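PDB 5E09: cellulase from Bacillus sp. BG-CS10, which hydrolyses internal beta-1,4-glucosidic bonds of cellulose, probably aided by the carbohydrate-binding modules that follow its family 5 catalytic barrel. Local coordinates for residues S345-V350 and G455-T460; P435-T440 and L512-W517. All coordinates share one frame; numbering follows the deposited sequence.

Contact 1 (S345-V350 and G455-T460)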
ATOM      1  N   SER A 345      -2.430  -4.998  19.982  1.00 42.42           N
ATOM      2  CA  SER A 345      -2.598  -3.570  19.773  1.00 33.83           C
ATOM      3  C   SER A 345      -1.271  -2.856  20.028  1.00 48.63           C
ATOM      4  O   SER A 345      -0.423  -3.363  20.768  1.00 37.79           O
ATOM      5  CB  SER A 345      -3.691  -3.026  20.694  1.00 33.21           C
ATOM      6  OG  SER A 345      -3.641  -1.613  20.769  1.00 49.69           O
ATOM      7  N   ASN A 346      -1.079  -1.692  19.414  1.00 34.74           N
ATOM      8  CA  ASN A 346       0.106  -0.894  19.701  1.00 36.34           C
ATOM      9  C   ASN A 346      -0.248   0.201  20.699  1.00 35.89           C
ATOM     10  O   ASN A 346       0.537   1.112  20.950  1.00 35.40           O
ATOM     11  CB  ASN A 346       0.691  -0.288  18.422  1.00 31.81           C
ATOM     12  CG  ASN A 346      -0.112   0.896  17.916  1.00 35.39           C
ATOM     13  OD1 ASN A 346      -1.338   0.851  17.870  1.00 33.92           O
ATOM     14  ND2 ASN A 346       0.576   1.960  17.541  1.00 34.47           N
ATOM     15  N   LEU A 347      -1.448   0.097  21.264  1.00 39.42           N
ATOM     16  CA  LEU A 347      -1.952   1.078  22.212  1.00 34.69           C
ATOM     17  C   LEU A 347      -2.216   0.452  23.580  1.00 44.45           C
ATOM     18  O   LEU A 347      -2.670  -0.688  23.678  1.00 38.86           O
ATOM     19  CB  LEU A 347      -3.245   1.711  21.693  1.00 36.09           C
ATOM     20  CG  LEU A 347      -3.231   2.336  20.297  1.00 43.44           C
ATOM     21  CD1 LEU A 347      -4.598   2.922  19.979  1.00 37.72           C
ATOM     22  CD2 LEU A 347      -2.143   3.402  20.174  1.00 41.68           C
ATOM     23  N   ILE A 348      -1.929   1.216  24.629  1.00 45.67           N
ATOM     24  CA  ILE A 348      -2.322   0.879  25.988  1.00 33.31           C
ATOM     25  C   ILE A 348      -3.172   2.011  26.546  1.00 44.16           C
ATOM     26  O   ILE A 348      -2.675   3.119  26.759  1.00 44.68           O
ATOM     27  CB  ILE A 348      -1.111   0.673  26.901  1.00 35.09           C
ATOM     28  CG1 ILE A 348      -0.242  -0.473  26.393  1.00 41.25           C
ATOM     29  CG2 ILE A 348      -1.558   0.423  28.335  1.00 46.16           C
ATOM     30  CD1 ILE A 348       1.067  -0.593  27.139  1.00 41.50           C
ATOM     31  N   HIS A 349      -4.451   1.741  26.782  1.00 46.38           N
ATOM     32  CA  HIS A 349      -5.352   2.771  27.280  1.00 47.30           C
ATOM     33  C   HIS A 349      -5.510   2.737  28.793  1.00 47.33           C
ATOM     34  O   HIS A 349      -5.737   1.686  29.389  1.00 44.29           O
ATOM     35  CB  HIS A 349      -6.729   2.644  26.629  1.00 39.43           C
ATOM     36  CG  HIS A 349      -6.700   2.767  25.136  1.00 38.05           C
ATOM     37  ND1 HIS A 349      -6.553   1.680  24.309  1.00 35.57           N
ATOM     38  CD2 HIS A 349      -6.784   3.854  24.334  1.00 33.21           C
ATOM     39  CE1 HIS A 349      -6.559   2.090  23.049  1.00 41.51           C
ATOM     40  NE2 HIS A 349      -6.693   3.399  23.037  1.00 35.99           N
ATOM     41  N   VAL A 350      -5.397   3.909  29.399  1.00 40.00           N
ATOM     42  CA  VAL A 350      -5.670   4.077  30.812  1.00 36.40           C
ATOM     43  C   VAL A 350      -6.672   5.212  30.989  1.00 40.22           C
ATOM     44  O   VAL A 350      -6.448   6.329  30.525  1.00 44.61           O
ATOM     45  CB  VAL A 350      -4.383   4.368  31.601  1.00 46.02           C
ATOM     46  CG1 VAL A 350      -4.705   4.811  33.017  1.00 42.77           C
ATOM     47  CG2 VAL A 350      -3.470   3.143  31.601  1.00 44.16           C
ATOM     48  N   GLY A 455      -7.767  12.189  23.995  1.00 41.63           N
ATOM     49  CA  GLY A 455      -6.729  11.173  23.932  1.00 39.70           C
ATOM     50  C   GLY A 455      -7.124   9.903  23.198  1.00 41.02           C
ATOM     51  O   GLY A 455      -6.341   8.962  23.109  1.00 43.18           O
ATOM     52  N   ASP A 456      -8.337   9.871  22.659  1.00 44.92           N
ATOM     53  CA  ASP A 456      -8.815   8.682  21.962  1.00 40.46           C
ATOM     54  C   ASP A 456      -8.715   8.878  20.445  1.00 40.61           C
ATOM     55  O   ASP A 456      -8.467   9.987  19.979  1.00 49.59           O
ATOM     56  CB  ASP A 456     -10.252   8.372  22.380  1.00 37.73           C
ATOM     57  CG  ASP A 456     -10.553   6.891  22.377  1.00 45.37           C
ATOM     58  OD1 ASP A 456      -9.821   6.133  21.702  1.00 38.91           O
ATOM     59  OD2 ASP A 456     -11.531   6.491  23.044  1.00 40.66           O
ATOM     60  N   SER A 457      -8.895   7.809  19.674  1.00 35.77           N
ATOM     61  CA  SER A 457      -8.808   7.918  18.220  1.00 35.29           C
ATOM     62  C   SER A 457      -9.920   7.138  17.521  1.00 49.68           C
ATOM     63  O   SER A 457     -10.271   6.029  17.934  1.00 36.43           O
ATOM     64  CB  SER A 457      -7.431   7.450  17.719  1.00 35.30           C
ATOM     65  OG  SER A 457      -7.145   6.117  18.104  1.00 44.18           O
ATOM     66  N   VAL A 458     -10.476   7.738  16.468  1.00 37.14           N
ATOM     67  CA  VAL A 458     -11.582   7.141  15.733  1.00 27.94           C
ATOM     68  C   VAL A 458     -11.116   5.983  14.860  1.00 36.83           C
ATOM     69  O   VAL A 458     -10.245   6.140  14.002  1.00 33.79           O
ATOM     70  CB  VAL A 458     -12.296   8.176  14.842  1.00 33.75           C
ATOM     71  CG1 VAL A 458     -13.456   7.533  14.111  1.00 26.48           C
ATOM     72  CG2 VAL A 458     -12.782   9.348  15.679  1.00 43.92           C
ATOM     73  N   ALA A 459     -11.704   4.817  15.092  1.00 36.46           N
ATOM     74  CA  ALA A 459     -11.432   3.640  14.281  1.00 41.72           C
ATOM     75  C   ALA A 459     -12.345   3.643  13.063  1.00 43.67           C
ATOM     76  O   ALA A 459     -11.886   3.480  11.931  1.00 38.38           O
ATOM     77  CB  ALA A 459     -11.628   2.363  15.092  1.00 32.10           C
ATOM     78  N   THR A 460     -13.640   3.843  13.298  1.00 35.77           N
ATOM     79  CA  THR A 460     -14.589   3.828  12.189  1.00 39.41           C
ATOM     80  C   THR A 460     -15.927   4.465  12.558  1.00 35.82           C
ATOM     81  O   THR A 460     -16.087   4.975  13.658  1.00 37.71           O
ATOM     82  CB  THR A 460     -14.830   2.392  11.679  1.00 48.12           C
ATOM     83  OG1 THR A 460     -15.706   2.429  10.546  1.00 46.74           O
ATOM     84  CG2 THR A 460     -15.434   1.517  12.772  1.00 39.05           C
TER
HETATM   85  O   HOH W   1      -7.628   5.268  21.215  1.00 38.69           O

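Contact 2 (P435-T440 and L512-W517)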
ATOM      1  N   PRO A 435     -14.589  10.200  24.883  1.00 43.47           N
ATOM      2  CA  PRO A 435     -14.687  11.239  23.847  1.00 46.44           C
ATOM      3  C   PRO A 435     -16.079  11.884  23.795  1.00 44.98           C
ATOM      4  O   PRO A 435     -17.080  11.239  24.102  1.00 48.33           O
ATOM      5  CB  PRO A 435     -14.370  10.482  22.545  1.00 33.75           C
ATOM      6  CG  PRO A 435     -14.638   9.054  22.841  1.00 47.67           C
ATOM      7  CD  PRO A 435     -14.344   8.864  24.311  1.00 41.87           C
ATOM      8  N   THR A 436     -16.125  13.149  23.396  1.00 41.99           N
ATOM      9  CA  THR A 436     -17.339  13.955  23.455  1.00 49.46           C
ATOM     10  C   THR A 436     -17.562  14.738  22.160  1.00 52.93           C
ATOM     11  O   THR A 436     -16.624  15.309  21.601  1.00 39.70           O
ATOM     12  CB  THR A 436     -17.283  14.942  24.655  1.00 41.54           C
ATOM     13  OG1 THR A 436     -17.180  14.200  25.873  1.00 50.69           O
ATOM     14  CG2 THR A 436     -18.518  15.829  24.718  1.00 56.08           C
ATOM     15  N   LEU A 437     -18.807  14.761  21.689  1.00 46.47           N
ATOM     16  CA  LEU A 437     -19.164  15.541  20.513  1.00 40.36           C
ATOM     17  C   LEU A 437     -20.137  16.657  20.875  1.00 49.23           C
ATOM     18  O   LEU A 437     -20.783  16.611  21.919  1.00 60.37           O
ATOM     19  CB  LEU A 437     -19.773  14.641  19.445  1.00 38.56           C
ATOM     20  CG  LEU A 437     -18.908  13.447  19.059  1.00 36.37           C
ATOM     21  CD1 LEU A 437     -19.687  12.508  18.159  1.00 37.41           C
ATOM     22  CD2 LEU A 437     -17.629  13.920  18.391  1.00 34.64           C
ATOM     23  N   GLU A 438     -20.245  17.652  20.000  1.00 45.02           N
ATOM     24  CA  GLU A 438     -21.114  18.797  20.241  1.00 44.81           C
ATOM     25  C   GLU A 438     -22.159  19.002  19.147  1.00 38.71           C
ATOM     26  O   GLU A 438     -21.999  18.535  18.018  1.00 41.30           O
ATOM     27  CB  GLU A 438     -20.274  20.066  20.380  1.00 46.82           C
ATOM     28  CG  GLU A 438     -19.314  20.037  21.554  1.00 61.81           C
ATOM     29  CD  GLU A 438     -18.512  21.315  21.678  1.00 78.29           C
ATOM     30  OE1 GLU A 438     -18.761  22.250  20.888  1.00 76.82           O
ATOM     31  OE2 GLU A 438     -17.633  21.385  22.562  1.00101.34           O
ATOM     32  N   ASN A 439     -23.231  19.709  19.491  1.00 43.77           N
ATOM     33  CA  ASN A 439     -24.212  20.140  18.501  1.00 41.69           C
ATOM     34  C   ASN A 439     -23.572  21.046  17.462  1.00 53.64           C
ATOM     35  O   ASN A 439     -22.616  21.773  17.759  1.00 42.11           O
ATOM     36  CB  ASN A 439     -25.375  20.876  19.168  1.00 42.17           C
ATOM     37  CG  ASN A 439     -26.082  20.028  20.195  1.00 41.64           C
ATOM     38  OD1 ASN A 439     -26.079  18.804  20.109  1.00 44.41           O
ATOM     39  ND2 ASN A 439     -26.695  20.674  21.178  1.00 59.59           N
ATOM     40  N   THR A 440     -24.092  21.009  16.244  1.00 41.07           N
ATOM     41  CA  THR A 440     -23.575  21.897  15.215  1.00 42.01           C
ATOM     42  C   THR A 440     -24.615  22.093  14.127  1.00 45.26           C
ATOM     43  O   THR A 440     -25.594  21.360  14.054  1.00 39.34           O
ATOM     44  CB  THR A 440     -22.260  21.361  14.598  1.00 44.23           C
ATOM     45  OG1 THR A 440     -21.712  22.332  13.696  1.00 48.78           O
ATOM     46  CG2 THR A 440     -22.510  20.071  13.846  1.00 37.54           C
ATOM     47  N   LEU A 512     -25.428   8.212  13.543  1.00 32.41           N
ATOM     48  CA  LEU A 512     -24.016   7.883  13.420  1.00 39.63           C
ATOM     49  C   LEU A 512     -23.508   7.262  14.715  1.00 46.92           C
ATOM     50  O   LEU A 512     -23.840   7.722  15.819  1.00 42.22           O
ATOM     51  CB  LEU A 512     -23.173   9.122  13.078  1.00 33.47           C
ATOM     52  CG  LEU A 512     -23.602  10.045  11.935  1.00 42.00           C
ATOM     53  CD1 LEU A 512     -22.694  11.268  11.863  1.00 33.84           C
ATOM     54  CD2 LEU A 512     -23.620   9.308  10.606  1.00 34.33           C
ATOM     55  N   THR A 513     -22.698   6.220  14.570  1.00 38.91           N
ATOM     56  CA  THR A 513     -22.039   5.593  15.702  1.00 35.48           C
ATOM     57  C   THR A 513     -20.542   5.606  15.475  1.00 35.18           C
ATOM     58  O   THR A 513     -20.048   4.878  14.624  1.00 34.74           O
ATOM     59  CB  THR A 513     -22.496   4.134  15.899  1.00 48.08           C
ATOM     60  OG1 THR A 513     -23.924   4.080  15.974  1.00 35.72           O
ATOM     61  CG2 THR A 513     -21.884   3.542  17.172  1.00 39.38           C
ATOM     62  N   PHE A 514     -19.814   6.428  16.222  1.00 36.75           N
ATOM     63  CA  PHE A 514     -18.358   6.432  16.100  1.00 33.70           C
ATOM     64  C   PHE A 514     -17.710   5.376  17.004  1.00 39.71           C
ATOM     65  O   PHE A 514     -17.939   5.352  18.220  1.00 36.20           O
ATOM     66  CB  PHE A 514     -17.799   7.818  16.410  1.00 34.17           C
ATOM     67  CG  PHE A 514     -18.195   8.863  15.405  1.00 37.10           C
ATOM     68  CD1 PHE A 514     -17.440   9.058  14.260  1.00 31.28           C
ATOM     69  CD2 PHE A 514     -19.329   9.640  15.599  1.00 40.30           C
ATOM     70  CE1 PHE A 514     -17.800  10.018  13.329  1.00 39.15           C
ATOM     71  CE2 PHE A 514     -19.699  10.603  14.671  1.00 42.76           C
ATOM     72  CZ  PHE A 514     -18.930  10.791  13.532  1.00 39.46           C
ATOM     73  N   HIS A 515     -16.928   4.496  16.379  1.00 33.41           N
ATOM     74  CA  HIS A 515     -16.141   3.487  17.079  1.00 34.19           C
ATOM     75  C   HIS A 515     -14.703   3.966  17.266  1.00 39.92           C
ATOM     76  O   HIS A 515     -13.992   4.250  16.280  1.00 35.73           O
ATOM     77  CB  HIS A 515     -16.135   2.155  16.315  1.00 32.97           C
ATOM     78  CG  HIS A 515     -17.492   1.543  16.131  1.00 49.51           C
ATOM     79  ND1 HIS A 515     -17.821   0.299  16.629  1.00 43.94           N
ATOM     80  CD2 HIS A 515     -18.596   1.991  15.485  1.00 49.68           C
ATOM     81  CE1 HIS A 515     -19.068   0.011  16.304  1.00 42.18           C
ATOM     82  NE2 HIS A 515     -19.562   1.022  15.611  1.00 52.95           N
ATOM     83  N   PHE A 516     -14.292   4.034  18.533  1.00 33.97           N
ATOM     84  CA  PHE A 516     -12.947   4.440  18.934  1.00 39.59           C
ATOM     85  C   PHE A 516     -12.092   3.230  19.302  1.00 39.28           C
ATOM     86  O   PHE A 516     -12.618   2.176  19.651  1.00 36.07           O
ATOM     87  CB  PHE A 516     -13.007   5.404  20.120  1.00 33.49           C
ATOM     88  CG  PHE A 516     -13.606   6.731  19.787  1.00 36.51           C
ATOM     89  CD1 PHE A 516     -14.981   6.890  19.721  1.00 33.80           C
ATOM     90  CD2 PHE A 516     -12.793   7.826  19.541  1.00 33.86           C
ATOM     91  CE1 PHE A 516     -15.534   8.118  19.407  1.00 39.35           C
ATOM     92  CE2 PHE A 516     -13.344   9.058  19.231  1.00 39.20           C
ATOM     93  CZ  PHE A 516     -14.714   9.201  19.160  1.00 32.87           C
ATOM     94  N   TRP A 517     -10.774   3.392  19.243  1.00 36.87           N
ATOM     95  CA  TRP A 517      -9.855   2.285  19.513  1.00 43.13           C
ATOM     96  C   TRP A 517      -9.748   1.912  20.992  1.00 40.62           C
ATOM     97  O   TRP A 517      -9.247   0.844  21.330  1.00 44.92           O
ATOM     98  CB  TRP A 517      -8.471   2.614  18.952  1.00 40.34           C
ATOM     99  CG  TRP A 517      -8.416   2.338  17.490  1.00 48.64           C
ATOM    100  CD1 TRP A 517      -8.368   3.257  16.474  1.00 28.13           C
ATOM    101  CD2 TRP A 517      -8.457   1.061  16.869  1.00 37.53           C
ATOM    102  NE1 TRP A 517      -8.357   2.617  15.258  1.00 36.78           N
ATOM    103  CE2 TRP A 517      -8.412   1.245  15.474  1.00 36.54           C
ATOM    104  CE3 TRP A 517      -8.518  -0.259  17.357  1.00 30.62           C
ATOM    105  CZ2 TRP A 517      -8.421   0.205  14.559  1.00 37.12           C
ATOM    106  CZ3 TRP A 517      -8.531  -1.305  16.453  1.00 39.36           C
ATOM    107  CH2 TRP A 517      -8.483  -1.068  15.070  1.00 34.99           C
TER

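Contact 1 (S345-V350 and G455-T460)
His-349 NE2 stops 4.4 Å short of Asp-456 OD1, and the gap marks a water-bridged interface between two beta modules: the outermost strand 347-351 of the X2 module, an E-set family, faces the loop leading into strand 458-465 of the family 46 carbohydrate-binding module. The 78 Å² buried, both sides summed, is evidence of a light touch. Its closer-knit side is polar. A water lies 2.8 Å from His-349 NE2 and donates to Asp-456 OD1, although that second contact is too short for its length to be trusted. Ser-457 OG is a third, longer partner of the water at 3.3 Å. A chi2 of 91° stands the imidazole across its own CA-CB-CG plane, with NE2 at the water. The aspartate is steadied from its own module, since OD1 takes Ser-457 N on its anti side, 27° out of the carboxylate plane, while OD2 bonds Ser-518 OG. Such a carboxylate would probably favour a protonated His-349. The loose side is Leu-347, whose CD1 only grazes Ser-457 OG at 4.5 Å. Leu-347 closes an ST turn: its N donates to Ser-345 OG over 2.8 Å, at an N-H...O angle of 156°.

Contact 2 (P435-T440 and L512-W517)
Chi1 of -68° in Phe-516 and -66° in Phe-514 sets each CG anti to its carbonyl carbon, and because the two residues lie two apart along strand 509-516, both rings project from the same face, toward Pro-435 and Leu-437. Pro-435 lies over one face of the Phe-516 ring in a CH-pi contact: its CG sits 3.6 Å from the ring centroid and only 8° off the normal. The neighbouring CB rides toward the far end of the ring, 3.6 Å from Phe-516 CZ, as the two side chains pass in opposite directions. Leu-437 makes a narrower contact: its CD1 alone comes near Phe-514, 3.9 Å from CD2, where the two side chains cross obliquely. All four residues are buried, and Val-458 and Val-522 also pack on Phe-516. An alanine in place of Phe-516 would probably strip Pro-435 of its aromatic platform and open a gap in the interior. The backbones come no closer than 8.6 Å between CA atoms, at Pro-435 and Phe-516, and strands 521-529 and 532-536 separate the two in the antiparallel sheet. Apolar side chains meeting between non-adjacent strands in this way are characteristic of the hydrophobic core of a curved, sandwich-like beta module.

Contact 1 joins two modules and is partly buried, with water and polar groups carrying it; contact 2 lies wholly inside the carbohydrate-binding module of family 46, where buried apolar side chains cover more than twice the area (173 against 78 Å²). Their centres are 14 Å apart, and both reach the same sheet, since strands 458-465 and 509-516 are neighbours. The link is a classic beta bulge in which Ala-459 and Thr-460 both face His-515, with a probable hydrogen bond from His-515 N to Thr-460 O at 2.9 Å. Trp-517, just past the core strand, brings its O to 3.4 Å from His-349 CE1, so the residue that follows strand 509-516 touches the X2 module directly.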